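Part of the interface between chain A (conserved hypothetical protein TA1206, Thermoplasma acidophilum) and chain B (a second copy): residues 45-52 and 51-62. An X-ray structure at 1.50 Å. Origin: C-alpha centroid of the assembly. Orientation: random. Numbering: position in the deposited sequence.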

ATOM      1  N   GLY A  45       7.136   6.810  17.751  1.00 10.23           N
ATOM      2  CA  GLY A  45       7.578   6.152  18.972  1.00 10.29           C
ATOM      3  C   GLY A  45       7.736   4.641  18.963  1.00  8.01           C
ATOM      4  O   GLY A  45       8.416   4.089  19.828  1.00  8.83           O
ATOM      5  N   TYR A  46       7.108   3.958  18.011  1.00  8.72           N
ATOM      6  CA  TYR A  46       7.235   2.508  17.946  1.00  7.90           C
ATOM      7  C   TYR A  46       8.631   2.060  17.504  1.00  7.99           C
ATOM      8  O   TYR A  46       8.970   0.881  17.618  1.00  9.10           O
ATOM      9  CB  TYR A  46       6.182   1.918  17.005  1.00  8.42           C
ATOM     10  CG  TYR A  46       4.805   1.755  17.620  1.00  7.68           C
ATOM     11  CD1 TYR A  46       4.607   0.943  18.740  1.00  8.63           C
ATOM     12  CD2 TYR A  46       3.694   2.370  17.046  1.00  9.60           C
ATOM     13  CE1 TYR A  46       3.325   0.745  19.270  1.00  9.17           C
ATOM     14  CE2 TYR A  46       2.412   2.179  17.567  1.00  9.17           C
ATOM     15  CZ  TYR A  46       2.235   1.367  18.670  1.00  9.37           C
ATOM     16  OH  TYR A  46       0.964   1.150  19.157  1.00  9.89           O
ATOM     17  N   LEU A  47       9.446   2.993  17.022  1.00  7.90           N
ATOM     18  CA  LEU A  47      10.795   2.641  16.587  1.00  7.32           C
ATOM     19  C   LEU A  47      11.715   2.302  17.747  1.00  8.30           C
ATOM     20  O   LEU A  47      11.771   3.019  18.747  1.00  9.13           O
ATOM     21  CB  LEU A  47      11.429   3.781  15.785  1.00 10.05           C
ATOM     22  CG  LEU A  47      12.883   3.533  15.361  1.00  7.44           C
ATOM     23  CD1 LEU A  47      12.939   2.381  14.374  1.00  8.76           C
ATOM     24  CD2 LEU A  47      13.468   4.793  14.734  1.00  9.43           C
ATOM     25  N   ASN A  48      12.428   1.187  17.601  1.00  7.38           N
ATOM     26  CA  ASN A  48      13.399   0.739  18.593  1.00  8.77           C
ATOM     27  C   ASN A  48      14.748   1.274  18.104  1.00  8.82           C
ATOM     28  O   ASN A  48      15.327   0.727  17.165  1.00  9.53           O
ATOM     29  CB  ASN A  48      13.439  -0.788  18.634  1.00 11.15           C
ATOM     30  CG  ASN A  48      14.314  -1.318  19.745  1.00 11.04           C
ATOM     31  OD1 ASN A  48      15.358  -0.740  20.055  1.00 12.84           O
ATOM     32  ND2 ASN A  48      13.900  -2.431  20.344  1.00 13.04           N
HETATM   33  N   MSE A  49      15.235   2.346  18.726  1.00  9.54           N
HETATM   34  CA  MSE A  49      16.507   2.942  18.317  1.00 10.13           C
HETATM   35  C   MSE A  49      17.692   1.995  18.496  1.00  9.09           C
HETATM   36  O   MSE A  49      18.689   2.097  17.779  1.00 10.49           O
HETATM   37  CB  MSE A  49      16.744   4.247  19.087  1.00 10.30           C
HETATM   38  CG  MSE A  49      18.021   5.016  18.696  1.00 13.81           C
HETATM   39 SE   MSE A  49      18.198   5.456  16.813  1.00 15.44          SE
HETATM   40  CE  MSE A  49      16.728   6.695  16.645  1.00 14.25           C
ATOM     41  N   GLU A  50      17.598   1.067  19.442  1.00  9.27           N
ATOM     42  CA  GLU A  50      18.700   0.134  19.637  1.00 10.14           C
ATOM     43  C   GLU A  50      18.869  -0.714  18.378  1.00 10.83           C
ATOM     44  O   GLU A  50      19.984  -1.069  17.995  1.00 10.89           O
ATOM     45  CB  GLU A  50      18.448  -0.762  20.850  1.00 12.20           C
ATOM     46  CG  GLU A  50      18.273   0.002  22.151  1.00 18.47           C
ATOM     47  CD  GLU A  50      18.316  -0.900  23.370  1.00 21.34           C
ATOM     48  OE1 GLU A  50      17.638  -1.946  23.367  1.00 23.81           O
ATOM     49  OE2 GLU A  50      19.025  -0.555  24.337  1.00 27.71           O
ATOM     50  N   THR A  51      17.756  -1.030  17.725  1.00 10.25           N
ATOM     51  CA  THR A  51      17.815  -1.825  16.508  1.00  9.31           C
ATOM     52  C   THR A  51      18.415  -0.996  15.374  1.00  8.78           C
ATOM     53  O   THR A  51      19.250  -1.483  14.610  1.00 10.66           O
ATOM     54  CB  THR A  51      16.415  -2.319  16.125  1.00  9.31           C
ATOM     55  OG1 THR A  51      15.888  -3.082  17.218  1.00 11.33           O
ATOM     56  CG2 THR A  51      16.471  -3.199  14.886  1.00 11.40           C
ATOM     57  N   SER A  52      17.998   0.261  15.266  1.00  9.00           N
ATOM     58  CA  SER A  52      18.527   1.139  14.231  1.00  8.68           C
ATOM     59  C   SER A  52      20.045   1.244  14.364  1.00  8.81           C
ATOM     60  O   SER A  52      20.767   1.213  13.364  1.00 10.38           O
ATOM     61  CB  SER A  52      17.918   2.540  14.348  1.00 11.02           C
ATOM     62  OG  SER A  52      16.514   2.504  14.169  1.00 10.24           O
TER
ATOM     63  N   THR B  51       7.287   0.897  24.012  1.00 10.25           N
ATOM     64  CA  THR B  51       6.188   1.698  23.495  1.00  9.31           C
ATOM     65  C   THR B  51       4.902   0.873  23.487  1.00  8.78           C
ATOM     66  O   THR B  51       3.837   1.361  23.867  1.00 10.66           O
ATOM     67  CB  THR B  51       6.510   2.198  22.083  1.00  9.31           C
ATOM     68  OG1 THR B  51       7.725   2.956  22.135  1.00 11.33           O
ATOM     69  CG2 THR B  51       5.393   3.083  21.552  1.00 11.40           C
ATOM     70  N   SER B  52       5.000  -0.383  23.063  1.00  9.00           N
ATOM     71  CA  SER B  52       3.835  -1.257  23.039  1.00  8.68           C
ATOM     72  C   SER B  52       3.239  -1.367  24.440  1.00  8.81           C
ATOM     73  O   SER B  52       2.016  -1.334  24.607  1.00 10.38           O
ATOM     74  CB  SER B  52       4.222  -2.657  22.549  1.00 11.02           C
ATOM     75  OG  SER B  52       4.724  -2.616  21.226  1.00 10.24           O
ATOM     76  N   ASN B  53       4.099  -1.520  25.442  1.00 10.11           N
ATOM     77  CA  ASN B  53       3.621  -1.629  26.817  1.00  9.94           C
ATOM     78  C   ASN B  53       3.042  -0.305  27.296  1.00 10.35           C
ATOM     79  O   ASN B  53       2.028  -0.285  27.987  1.00 11.38           O
ATOM     80  CB  ASN B  53       4.743  -2.059  27.768  1.00  9.38           C
ATOM     81  CG  ASN B  53       5.008  -3.551  27.721  1.00  8.56           C
ATOM     82  OD1 ASN B  53       4.095  -4.347  27.519  1.00 10.94           O
ATOM     83  ND2 ASN B  53       6.261  -3.937  27.934  1.00 10.46           N
ATOM     84  N   LYS B  54       3.691   0.796  26.928  1.00 11.07           N
ATOM     85  CA  LYS B  54       3.233   2.116  27.337  1.00 12.85           C
ATOM     86  C   LYS B  54       1.790   2.372  26.930  1.00 14.39           C
ATOM     87  O   LYS B  54       0.998   2.879  27.726  1.00 14.56           O
ATOM     88  CB  LYS B  54       4.133   3.200  26.738  1.00 15.14           C
ATOM     89  CG  LYS B  54       3.616   4.615  26.939  1.00 17.64           C
ATOM     90  CD  LYS B  54       4.551   5.632  26.299  1.00 21.14           C
ATOM     91  CE  LYS B  54       4.005   7.047  26.424  1.00 23.27           C
ATOM     92  NZ  LYS B  54       4.925   8.045  25.809  1.00 26.70           N
ATOM     93  N   VAL B  55       1.444   2.013  25.698  1.00 12.40           N
ATOM     94  CA  VAL B  55       0.092   2.250  25.206  1.00 13.06           C
ATOM     95  C   VAL B  55      -0.889   1.094  25.391  1.00 13.56           C
ATOM     96  O   VAL B  55      -2.027   1.155  24.919  1.00 14.57           O
ATOM     97  CB  VAL B  55       0.112   2.698  23.718  1.00 12.30           C
ATOM     98  CG1 VAL B  55       0.967   3.951  23.575  1.00 15.18           C
ATOM     99  CG2 VAL B  55       0.642   1.582  22.821  1.00 12.67           C
ATOM    100  N   GLY B  56      -0.445   0.044  26.078  1.00 13.05           N
ATOM    101  CA  GLY B  56      -1.311  -1.094  26.352  1.00 14.33           C
ATOM    102  C   GLY B  56      -1.660  -2.032  25.213  1.00 13.09           C
ATOM    103  O   GLY B  56      -2.741  -2.624  25.202  1.00 14.48           O
ATOM    104  N   ASP B  57      -0.750  -2.192  24.260  1.00 11.87           N
ATOM    105  CA  ASP B  57      -0.992  -3.076  23.126  1.00 11.10           C
ATOM    106  C   ASP B  57      -0.787  -4.548  23.447  1.00  9.95           C
ATOM    107  O   ASP B  57      -0.082  -4.900  24.391  1.00 11.41           O
ATOM    108  CB  ASP B  57      -0.022  -2.788  21.972  1.00 10.20           C
ATOM    109  CG  ASP B  57      -0.232  -1.442  21.332  1.00 11.47           C
ATOM    110  OD1 ASP B  57      -1.333  -0.876  21.454  1.00 12.57           O
ATOM    111  OD2 ASP B  57       0.721  -0.963  20.676  1.00 10.45           O
ATOM    112  N   ILE B  58      -1.420  -5.398  22.645  1.00  9.90           N
ATOM    113  CA  ILE B  58      -1.210  -6.832  22.732  1.00 10.05           C
ATOM    114  C   ILE B  58      -0.198  -6.931  21.591  1.00 10.28           C
ATOM    115  O   ILE B  58      -0.559  -6.818  20.413  1.00 10.83           O
ATOM    116  CB  ILE B  58      -2.473  -7.645  22.372  1.00 11.93           C
ATOM    117  CG1 ILE B  58      -3.476  -7.588  23.525  1.00 12.45           C
ATOM    118  CG2 ILE B  58      -2.086  -9.092  22.064  1.00 10.44           C
ATOM    119  CD1 ILE B  58      -4.763  -8.356  23.259  1.00 14.74           C
ATOM    120  N   ALA B  59       1.071  -7.111  21.933  1.00  9.76           N
ATOM    121  CA  ALA B  59       2.106  -7.159  20.913  1.00 10.47           C
ATOM    122  C   ALA B  59       3.212  -8.155  21.184  1.00  9.43           C
ATOM    123  O   ALA B  59       3.533  -8.454  22.332  1.00  9.39           O
ATOM    124  CB  ALA B  59       2.713  -5.774  20.752  1.00 10.86           C
ATOM    125  N   VAL B  60       3.792  -8.673  20.108  1.00  9.91           N
ATOM    126  CA  VAL B  60       4.915  -9.590  20.220  1.00  9.33           C
ATOM    127  C   VAL B  60       6.005  -9.121  19.264  1.00  8.13           C
ATOM    128  O   VAL B  60       5.729  -8.587  18.182  1.00  9.84           O
ATOM    129  CB  VAL B  60       4.523 -11.052  19.895  1.00 12.29           C
ATOM    130  CG1 VAL B  60       3.622 -11.604  20.994  1.00 11.11           C
ATOM    131  CG2 VAL B  60       3.837 -11.123  18.558  1.00 13.38           C
ATOM    132  N   ARG B  61       7.247  -9.311  19.683  1.00  9.51           N
ATOM    133  CA  ARG B  61       8.397  -8.908  18.895  1.00  9.65           C
ATOM    134  C   ARG B  61       9.197 -10.155  18.540  1.00 10.04           C
ATOM    135  O   ARG B  61       9.447 -10.998  19.401  1.00 11.18           O
ATOM    136  CB  ARG B  61       9.249  -7.938  19.721  1.00  9.69           C
ATOM    137  CG  ARG B  61      10.519  -7.440  19.051  1.00 10.25           C
ATOM    138  CD  ARG B  61      11.123  -6.282  19.842  1.00 12.03           C
ATOM    139  NE  ARG B  61      12.398  -5.848  19.282  1.00 13.99           N
ATOM    140  CZ  ARG B  61      13.583  -6.304  19.673  1.00 14.20           C
ATOM    141  NH1 ARG B  61      13.660  -7.206  20.644  1.00 14.64           N
ATOM    142  NH2 ARG B  61      14.688  -5.879  19.076  1.00 14.65           N
ATOM    143  N   VAL B  62       9.552 -10.289  17.265  1.00  9.90           N
ATOM    144  CA  VAL B  62      10.357 -11.420  16.799  1.00 12.23           C
ATOM    145  C   VAL B  62      11.587 -10.815  16.136  1.00 14.00           C
ATOM    146  O   VAL B  62      11.574  -9.643  15.755  1.00 13.45           O
ATOM    147  CB  VAL B  62       9.593 -12.307  15.780  1.00 10.21           C
ATOM    148  CG1 VAL B  62       8.421 -12.989  16.466  1.00 12.46           C
ATOM    149  CG2 VAL B  62       9.108 -11.475  14.606  1.00 11.57           C
TER

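Two copies of TA1206 meet here through a loop that leads into a helix in chain A and, in chain B, the end of the equivalent helix followed by a turn and a strand. Residues 45-48 of chain A form the loop, and the helix begins at Met A49, a selenomethionine. Asn A48 occupies the N-cap position: its OD1 caps the first turn, accepting weak hydrogen bonds from Glu A50 N (2.9 Å) and Thr A51 N (3.4 Å), with Thr A51 N also reaching Asn A48 O (3.0 Å, weak). In chain B the last helical turn is closed by the bond from Val B55 N to Thr B51 O (3.1 Å), and Val B55 is the first residue to leave helical phi/psi. Gly B56 follows with phi 73°, a positive value that by itself favours glycine; its N bonds to Asn B53 O at 3.1 Å. Asp B57 N then reaches back to Ser B52 O (2.9 Å), a bond that folds the chain back against the helix end; the CA-to-CB bond of Asp B57 points toward the chain A stretch. The strand that follows includes Ala B59 to Arg B61. Between the stretches, the backbones come nearest at Tyr A46 and Thr B51, whose CA atoms lie 5.7 Å apart.

Thr B51 sits at this close point with its CA-to-CB bond directed toward chain A, and it makes two kinds of contact. Its OG1 donates a hydrogen bond to Gly A45 O at 2.7 Å, joining a side chain of one copy to the backbone of the other, while its CG2 packs 3.6 Å from Tyr A46 CD1. Gly A45 has no side chain, although a CB at this position would have room.

Tyr A46 is buried and has the largest area covered by the opposing stretch. Its CA-to-CB bond runs sideways, but with chi1 at -81° (m) the ring extends along chain B and brings the hydroxyl to Asp B57. There Tyr A46 OH donates a short hydrogen bond to Asp B57 OD2 at 2.6 Å, the carboxylate oxygen lying at the ring edge, near its plane. Ser B52 OG also lies at the edge, 4.1 Å from Tyr A46 CE1, a packing distance only. Val B55 CG2 lies obliquely to the ring, 3.7 Å from Tyr A46 OH; the apolar contact is its 4.5 Å approach to Tyr A46 CZ.

Arg B61 forms a separate patch at the start of the chain A helix. Its first three chi angles are all t, so the side chain is extended and carries the guanidinium to the N-cap. Asn A48 ND2 lies over one face of that group, 3.8 Å from Arg B61 NH2; Thr A51 OG1 is at its edge, 3.6 Å from the same NH2. Neither contact is a hydrogen bond, and these polar atoms find partners elsewhere in the structure. The CA-to-CB bond of Leu A47 points away from the chain B stretch, and the residue makes no contact with it.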